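Local coordinates for gene 2 protein (Enterobacteria phage Sf6, PDB 5C12) that forms the nuclease domain of the large terminase subunit, binds metal ions in its active site and probably cleaves viral DNA during packaging, at residues 182-185 with 186-190; 193-196 with 197-200; 22-25 with 26-30. The protein carries 1 engineered substitution. All coordinates share one frame; numbering follows the deposited sequence.

Interaction 1 of 3, residues 182-185 with 186-190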
loop_
_atom_site.group_PDB
_atom_site.type_symbol
_atom_site.label_atom_id
_atom_site.label_comp_id
_atom_site.label_asym_id
_atom_site.label_seq_id
_atom_site.Cartn_x
_atom_site.Cartn_y
_atom_site.Cartn_z
ATOM N N LEU A 182 11.861 2.735 9.971
ATOM C CA LEU A 182 12.496 4.012 10.258
ATOM C C LEU A 182 11.629 4.822 11.256
ATOM O O LEU A 182 12.143 5.509 12.149
ATOM C CB LEU A 182 12.736 4.787 8.964
ATOM C CG LEU A 182 13.861 5.797 8.905
ATOM C CD1 LEU A 182 15.208 5.101 9.123
ATOM C CD2 LEU A 182 13.808 6.500 7.553
ATOM N N THR A 183 10.310 4.730 11.107
ATOM C CA THR A 183 9.377 5.420 12.008
ATOM C C THR A 183 9.479 4.854 13.409
ATOM O O THR A 183 9.554 5.598 14.384
ATOM C CB THR A 183 7.935 5.325 11.504
ATOM O OG1 THR A 183 7.879 5.801 10.160
ATOM C CG2 THR A 183 7.041 6.182 12.303
ATOM N N TYR A 184 9.535 3.533 13.501
ATOM C CA TYR A 184 9.743 2.869 14.785
ATOM C C TYR A 184 11.034 3.331 15.458
ATOM O O TYR A 184 11.051 3.617 16.646
ATOM C CB TYR A 184 9.747 1.356 14.586
ATOM C CG TYR A 184 10.172 0.562 15.774
ATOM C CD1 TYR A 184 9.278 0.270 16.791
ATOM C CD2 TYR A 184 11.467 0.086 15.873
ATOM C CE1 TYR A 184 9.680 -0.463 17.902
ATOM C CE2 TYR A 184 11.876 -0.642 16.962
ATOM C CZ TYR A 184 10.987 -0.908 17.968
ATOM O OH TYR A 184 11.418 -1.645 19.044
ATOM N N ARG A 185 12.129 3.379 14.710
ATOM C CA ARG A 185 13.400 3.794 15.292
ATOM C C ARG A 185 13.347 5.255 15.759
ATOM O O ARG A 185 13.931 5.622 16.761
ATOM C CB ARG A 185 14.547 3.585 14.308
ATOM C CG ARG A 185 14.805 2.121 13.941
ATOM C CD ARG A 185 15.157 1.223 15.123
ATOM N NE ARG A 185 16.374 1.636 15.822
ATOM C CZ ARG A 185 16.983 0.903 16.751
ATOM N NH1 ARG A 185 16.497 -0.287 17.078
ATOM N NH2 ARG A 185 18.081 1.348 17.338
ATOM N N ALA A 186 12.617 6.096 15.039
ATOM C CA ALA A 186 12.507 7.487 15.443
ATOM C C ALA A 186 11.646 7.648 16.698
ATOM O O ALA A 186 11.999 8.385 17.616
ATOM C CB ALA A 186 11.905 8.297 14.299
ATOM N N VAL A 187 10.524 6.949 16.722
ATOM C CA VAL A 187 9.540 7.078 17.791
ATOM C C VAL A 187 10.034 6.407 19.077
ATOM O O VAL A 187 9.882 6.958 20.174
ATOM C CB VAL A 187 8.196 6.459 17.373
ATOM C CG1 VAL A 187 7.240 6.337 18.576
ATOM C CG2 VAL A 187 7.561 7.279 16.279
ATOM N N VAL A 188 10.599 5.213 18.941
ATOM C CA VAL A 188 10.921 4.374 20.102
ATOM C C VAL A 188 12.388 4.486 20.512
ATOM O O VAL A 188 12.720 4.332 21.683
ATOM C CB VAL A 188 10.547 2.888 19.844
ATOM C CG1 VAL A 188 10.907 2.001 21.015
ATOM C CG2 VAL A 188 9.055 2.754 19.522
ATOM N N HIS A 189 13.283 4.748 19.559
ATOM C CA HIS A 189 14.710 4.850 19.863
ATOM C C HIS A 189 15.289 6.252 19.703
ATOM O O HIS A 189 16.480 6.449 19.876
ATOM C CB HIS A 189 15.504 3.869 19.018
ATOM C CG HIS A 189 15.186 2.440 19.310
ATOM N ND1 HIS A 189 15.887 1.704 20.245
ATOM C CD2 HIS A 189 14.235 1.618 18.812
ATOM C CE1 HIS A 189 15.388 0.480 20.288
ATOM N NE2 HIS A 189 14.388 0.402 19.432
ATOM N N GLY A 190 14.450 7.227 19.369
ATOM C CA GLY A 190 14.900 8.606 19.259
ATOM C C GLY A 190 15.910 8.861 18.148
ATOM O O GLY A 190 16.662 9.834 18.210
#
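With CG anti to the carbonyl carbon in both Arg185 and His189, and the arginine chain bent at chi2 and chi3, these side chains one helical turn apart fold onto each other at the end of the helix. The guanidinium lies flat on the imidazole, the planes 9° apart and the centres of the two groups separated by 3.5 Å. CZ of Arg185 sits above the CG–CD2 side of the ring, while NH1 hangs over its rim, 3.2 Å from NE2 of His189; that pair meets face on, at an angle too poor for a hydrogen bond. Stacking of this kind leaves the guanidinium N-H groups directed within their own plane, where NH2 makes a salt bridge to Glu191 just beyond the helix.

Tyr184 takes a different chi1 well, CG anti to the backbone N (170°), which carries its ring along the helix to Val188. CB of Val188 stands over one face, 4.3 Å from the centroid of the Tyr184 ring, in a CH-pi contact, and CG2 of Val188 touches CE1 at 3.7 Å. The hydroxyl of Tyr184 comes to the edge of the imidazole.

The helical ladder beneath runs from Ala186 N to Leu182 O through Val188 N to Tyr184 O (2.8 Å) and ends in a bond from His189 N to Arg185 O, weak because bent (134°). Gly190, with positive phi, then leaves the helix.

Around this last turn of helix 168-189, Thr183 and Val187 pack on helix 35-39, Tyr184 and Val188 meet helix 26-32, and Ala186 touches Met198 in the following loop.

Interaction 2 of 3, residues 193-196 with 197-200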
loop_
_atom_site.group_PDB
_atom_site.type_symbol
_atom_site.label_atom_id
_atom_site.label_comp_id
_atom_site.label_asym_id
_atom_site.label_seq_id
_atom_site.Cartn_x
_atom_site.Cartn_y
_atom_site.Cartn_z
ATOM N N ALA A 193 14.887 10.737 11.651
ATOM C CA ALA A 193 14.631 10.378 10.275
ATOM C C ALA A 193 13.840 11.504 9.653
ATOM O O ALA A 193 13.102 12.219 10.324
ATOM C CB ALA A 193 13.854 9.074 10.194
ATOM N N ASP A 194 14.012 11.674 8.355
ATOM C CA ASP A 194 13.229 12.653 7.619
ATOM C C ASP A 194 11.771 12.139 7.555
ATOM O O ASP A 194 11.524 10.988 7.206
ATOM C CB ASP A 194 13.881 12.804 6.234
ATOM C CG ASP A 194 13.233 13.872 5.354
ATOM O OD1 ASP A 194 12.058 14.217 5.548
ATOM O OD2 ASP A 194 13.939 14.356 4.444
ATOM N N PRO A 195 10.794 12.986 7.922
ATOM C CA PRO A 195 9.389 12.556 7.833
ATOM C C PRO A 195 9.020 12.024 6.461
ATOM O O PRO A 195 8.150 11.147 6.311
ATOM C CB PRO A 195 8.611 13.842 8.132
ATOM C CG PRO A 195 9.530 14.648 8.965
ATOM C CD PRO A 195 10.920 14.344 8.469
ATOM N N ASP A 196 9.703 12.518 5.436
ATOM C CA ASP A 196 9.437 12.047 4.079
ATOM C C ASP A 196 9.756 10.564 3.865
ATOM O O ASP A 196 9.234 9.915 2.947
ATOM C CB ASP A 196 10.194 12.903 3.062
ATOM C CG ASP A 196 9.509 14.228 2.790
ATOM O OD1 ASP A 196 8.574 14.605 3.529
ATOM O OD2 ASP A 196 9.946 14.919 1.850
ATOM N N ASP A 197 10.587 10.014 4.735
ATOM C CA ASP A 197 10.981 8.617 4.684
ATOM C C ASP A 197 10.214 7.758 5.727
ATOM O O ASP A 197 10.459 6.568 5.843
ATOM C CB ASP A 197 12.483 8.510 4.944
ATOM C CG ASP A 197 13.314 9.237 3.897
ATOM O OD1 ASP A 197 12.871 9.234 2.733
ATOM O OD2 ASP A 197 14.387 9.785 4.244
ATOM N N MET A 198 9.309 8.381 6.461
ATOM C CA MET A 198 8.540 7.687 7.505
ATOM C C MET A 198 7.109 7.420 7.034
ATOM O O MET A 198 6.752 7.743 5.892
ATOM C CB MET A 198 8.525 8.526 8.776
ATOM C CG MET A 198 9.882 8.555 9.463
ATOM S SD MET A 198 9.915 9.156 11.166
ATOM C CE MET A 198 9.846 10.915 10.937
ATOM N N LEU A 199 6.279 6.839 7.902
ATOM C CA LEU A 199 4.863 6.669 7.621
ATOM C C LEU A 199 4.138 6.704 8.954
ATOM O O LEU A 199 4.518 5.999 9.887
ATOM C CB LEU A 199 4.580 5.354 6.907
ATOM C CG LEU A 199 3.183 5.353 6.281
ATOM C CD1 LEU A 199 3.092 6.321 5.111
ATOM C CD2 LEU A 199 2.810 3.931 5.860
ATOM N N SER A 200 3.169 7.598 9.062
ATOM C CA SER A 200 2.317 7.736 10.229
ATOM C C SER A 200 0.900 7.316 9.912
ATOM O O SER A 200 0.368 7.629 8.844
ATOM C CB SER A 200 2.326 9.181 10.714
ATOM O OG SER A 200 1.547 9.326 11.897
HETATM O O HOH W 1 15.620 9.793 6.702
#
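Two successive backbone hydrogen bonds, each spanning three residues, curl the chain here: Asp197 N to Asp194 O at 2.8 Å and Met198 N to Pro195 O at 3.0 Å. In the second the donor stands well above the carbonyl plane, with a C=O...N angle of only 112°, a bent geometry that fits a 3-10 turn. The same Pro195 oxygen also accepts from Ser69 OG.

A side-chain bond reinforces the curl. Asp194 holds CG anti to its own nitrogen (chi1 -176°), beside the carbonyl carbon, and OD1 of Asp194 thereby accepts from Asp196 N at 2.9 Å. This is an Asx turn, and it opens the short 3-10 turn through which the chain, having left helix 168-189, swings round to the edge strand 200-201 of the central sheet.

Charge and water come together on the outer side. OD2 of Asp194 and OD2 of Asp197 lie 4.6 Å apart, a like-charge proximity that may make a proton on one of them somewhat easier to keep. One water receives the Asp194 N-H and donates to OD2 of Asp197 at 2.7 Å, linking the start of the turn to its end.

Apolar contacts come from Met198. SD of Met198 lies 4.1 Å from CB of Ala193, and the bend at chi3 (-79°) swings CE to 3.5 Å from CA of Pro195, while Trp41 and Leu39 pack against the same side chain.

Interaction 3 of 3, residues 22-25 with 26-30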
loop_
_atom_site.group_PDB
_atom_site.type_symbol
_atom_site.label_atom_id
_atom_site.label_comp_id
_atom_site.label_asym_id
_atom_site.label_seq_id
_atom_site.Cartn_x
_atom_site.Cartn_y
_atom_site.Cartn_z
ATOM N N ALA A 22 7.787 -13.037 8.137
ATOM C CA ALA A 22 6.981 -11.817 8.048
ATOM C C ALA A 22 7.879 -10.597 7.874
ATOM O O ALA A 22 8.959 -10.522 8.448
ATOM C CB ALA A 22 6.090 -11.650 9.260
ATOM N N ILE A 23 7.428 -9.623 7.087
ATOM C CA ILE A 23 8.276 -8.472 6.789
ATOM C C ILE A 23 7.984 -7.225 7.635
ATOM O O ILE A 23 8.780 -6.295 7.654
ATOM C CB ILE A 23 8.194 -8.097 5.293
ATOM C CG1 ILE A 23 6.776 -7.656 4.934
ATOM C CG2 ILE A 23 8.639 -9.278 4.449
ATOM C CD1 ILE A 23 6.680 -6.904 3.630
ATOM N N ILE A 24 6.860 -7.214 8.349
ATOM C CA ILE A 24 6.464 -6.060 9.163
ATOM C C ILE A 24 6.121 -6.506 10.578
ATOM O O ILE A 24 5.344 -7.432 10.765
ATOM C CB ILE A 24 5.262 -5.317 8.546
ATOM C CG1 ILE A 24 5.717 -4.577 7.291
ATOM C CG2 ILE A 24 4.639 -4.328 9.538
ATOM C CD1 ILE A 24 4.569 -4.190 6.349
ATOM N N LYS A 25 6.776 -5.877 11.555
ATOM C CA LYS A 25 6.536 -6.117 12.968
ATOM C C LYS A 25 5.388 -5.279 13.504
ATOM O O LYS A 25 5.280 -4.096 13.215
ATOM C CB LYS A 25 7.806 -5.812 13.776
ATOM C CG LYS A 25 8.941 -6.769 13.492
ATOM C CD LYS A 25 8.772 -8.079 14.280
ATOM C CE LYS A 25 9.895 -9.042 13.969
ATOM N NZ LYS A 25 10.075 -9.262 12.505
ATOM N N ARG A 26 4.563 -5.902 14.339
ATOM C CA ARG A 26 3.457 -5.208 14.948
ATOM C C ARG A 26 3.937 -4.002 15.748
ATOM O O ARG A 26 3.299 -2.963 15.746
ATOM C CB ARG A 26 2.690 -6.178 15.841
ATOM C CG ARG A 26 1.510 -5.562 16.527
ATOM C CD ARG A 26 0.459 -5.198 15.531
ATOM N NE ARG A 26 -0.647 -4.498 16.160
ATOM C CZ ARG A 26 -1.923 -4.836 16.037
ATOM N NH1 ARG A 26 -2.297 -5.874 15.291
ATOM N NH2 ARG A 26 -2.836 -4.110 16.663
ATOM N N GLU A 27 5.045 -4.142 16.464
ATOM C CA GLU A 27 5.563 -3.011 17.216
ATOM C C GLU A 27 5.815 -1.782 16.349
ATOM O O GLU A 27 5.644 -0.658 16.818
ATOM C CB GLU A 27 6.852 -3.386 17.952
ATOM C CG GLU A 27 6.613 -4.072 19.257
ATOM C CD GLU A 27 5.845 -3.217 20.236
ATOM O OE1 GLU A 27 6.383 -2.185 20.701
ATOM O OE2 GLU A 27 4.702 -3.587 20.552
ATOM N N TRP A 28 6.264 -1.974 15.102
ATOM C CA TRP A 28 6.492 -0.843 14.221
ATOM C C TRP A 28 5.167 -0.137 13.929
ATOM O O TRP A 28 5.090 1.086 13.846
ATOM C CB TRP A 28 7.094 -1.262 12.879
ATOM C CG TRP A 28 8.359 -2.081 12.927
ATOM C CD1 TRP A 28 9.175 -2.303 14.003
ATOM C CD2 TRP A 28 8.949 -2.781 11.830
ATOM N NE1 TRP A 28 10.233 -3.111 13.639
ATOM C CE2 TRP A 28 10.113 -3.416 12.308
ATOM C CE3 TRP A 28 8.599 -2.934 10.483
ATOM C CZ2 TRP A 28 10.933 -4.187 11.485
ATOM C CZ3 TRP A 28 9.402 -3.703 9.675
ATOM C CH2 TRP A 28 10.554 -4.330 10.181
ATOM N N LEU A 29 4.118 -0.928 13.742
ATOM C CA LEU A 29 2.789 -0.374 13.438
ATOM C C LEU A 29 2.236 0.419 14.624
ATOM O O LEU A 29 1.651 1.491 14.455
ATOM C CB LEU A 29 1.821 -1.496 13.045
ATOM C CG LEU A 29 2.238 -2.280 11.792
ATOM C CD1 LEU A 29 1.364 -3.518 11.652
ATOM C CD2 LEU A 29 2.152 -1.406 10.553
ATOM N N GLU A 30 2.431 -0.103 15.823
ATOM C CA GLU A 30 2.011 0.616 17.012
ATOM C C GLU A 30 2.790 1.937 17.142
ATOM O O GLU A 30 2.205 2.980 17.431
ATOM C CB GLU A 30 2.222 -0.239 18.254
ATOM C CG GLU A 30 1.432 -1.545 18.310
ATOM C CD GLU A 30 -0.069 -1.327 18.297
ATOM O OE1 GLU A 30 -0.527 -0.221 18.666
ATOM O OE2 GLU A 30 -0.789 -2.268 17.901
#
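Ile23 meets Trp28 through its backbone: O of Ile23 comes within 3.3 Å of CZ3 on the indole, at an oblique approach to the far end of the ring system. Its side chain turns the other way, into the protein interior, about 14 Å from a bound magnesium ion.

Ile24 follows with its CG2 branch, which is anti to the backbone N and is the one that meets the helix. CG2 of Ile24 lies 3.9 Å from CG of Leu29, the two side chains crossing at about a right angle, and the same methyl also lies near CE3 of Trp28.

Lys25 occupies the N-cap position and lays its side chain over the tryptophan. CB of Lys25 stands 3.5 Å from the centroid of the five-membered ring of Trp28, only 6° off the ring normal, a CH-pi contact made squarely over the face. CG of Lys25 continues across CE2, and the backbone N of Lys25 covers the same face. Its carbonyl serves the first turn twice, though weakly: O of Lys25 accepts from Trp28 N at 3.0 Å and from Leu29 N at 3.4 Å.

Within the new helix, Arg26 grips Glu30 one turn on, side-on and through two nitrogens. Both NE of Arg26 (2.8 Å) and NH2 of Arg26 (3.0 Å) donate to the single oxygen OE2 of Glu30, which lies in the guanidinium plane; NH2 also reaches Glu212.

This start of helix 26-32 wedges between two others. Ile24 and Leu29 pack on helices 168-189 and 208-218, while Trp28 meets Tyr184 and makes an edge-to-face contact with Tyr181 on helix 168-189.

How the interactions relate
Near the N terminus, interaction 3 launches helix 26-32 from the preceding loop. Much later along the chain, interaction 1 ends helix 168-189, and interaction 2 follows after a gap of two residues, turning the connection toward strand 200-201. The three stand in series, neither nesting nor crossing, each confined to one short span. Longer loops are closed by the contacts between them: CG of Tyr184 meets CD1 of Trp28 at 3.5 Å, joining interactions 1 and 3, whereas Thr183 OG1 bonds to Leu199 N and Leu182 packs on Ala193, joining interactions 1 and 2. Interactions 2 and 3 do not touch; helix 168-189 links them, uniting the N-terminal helix with the sheet edge.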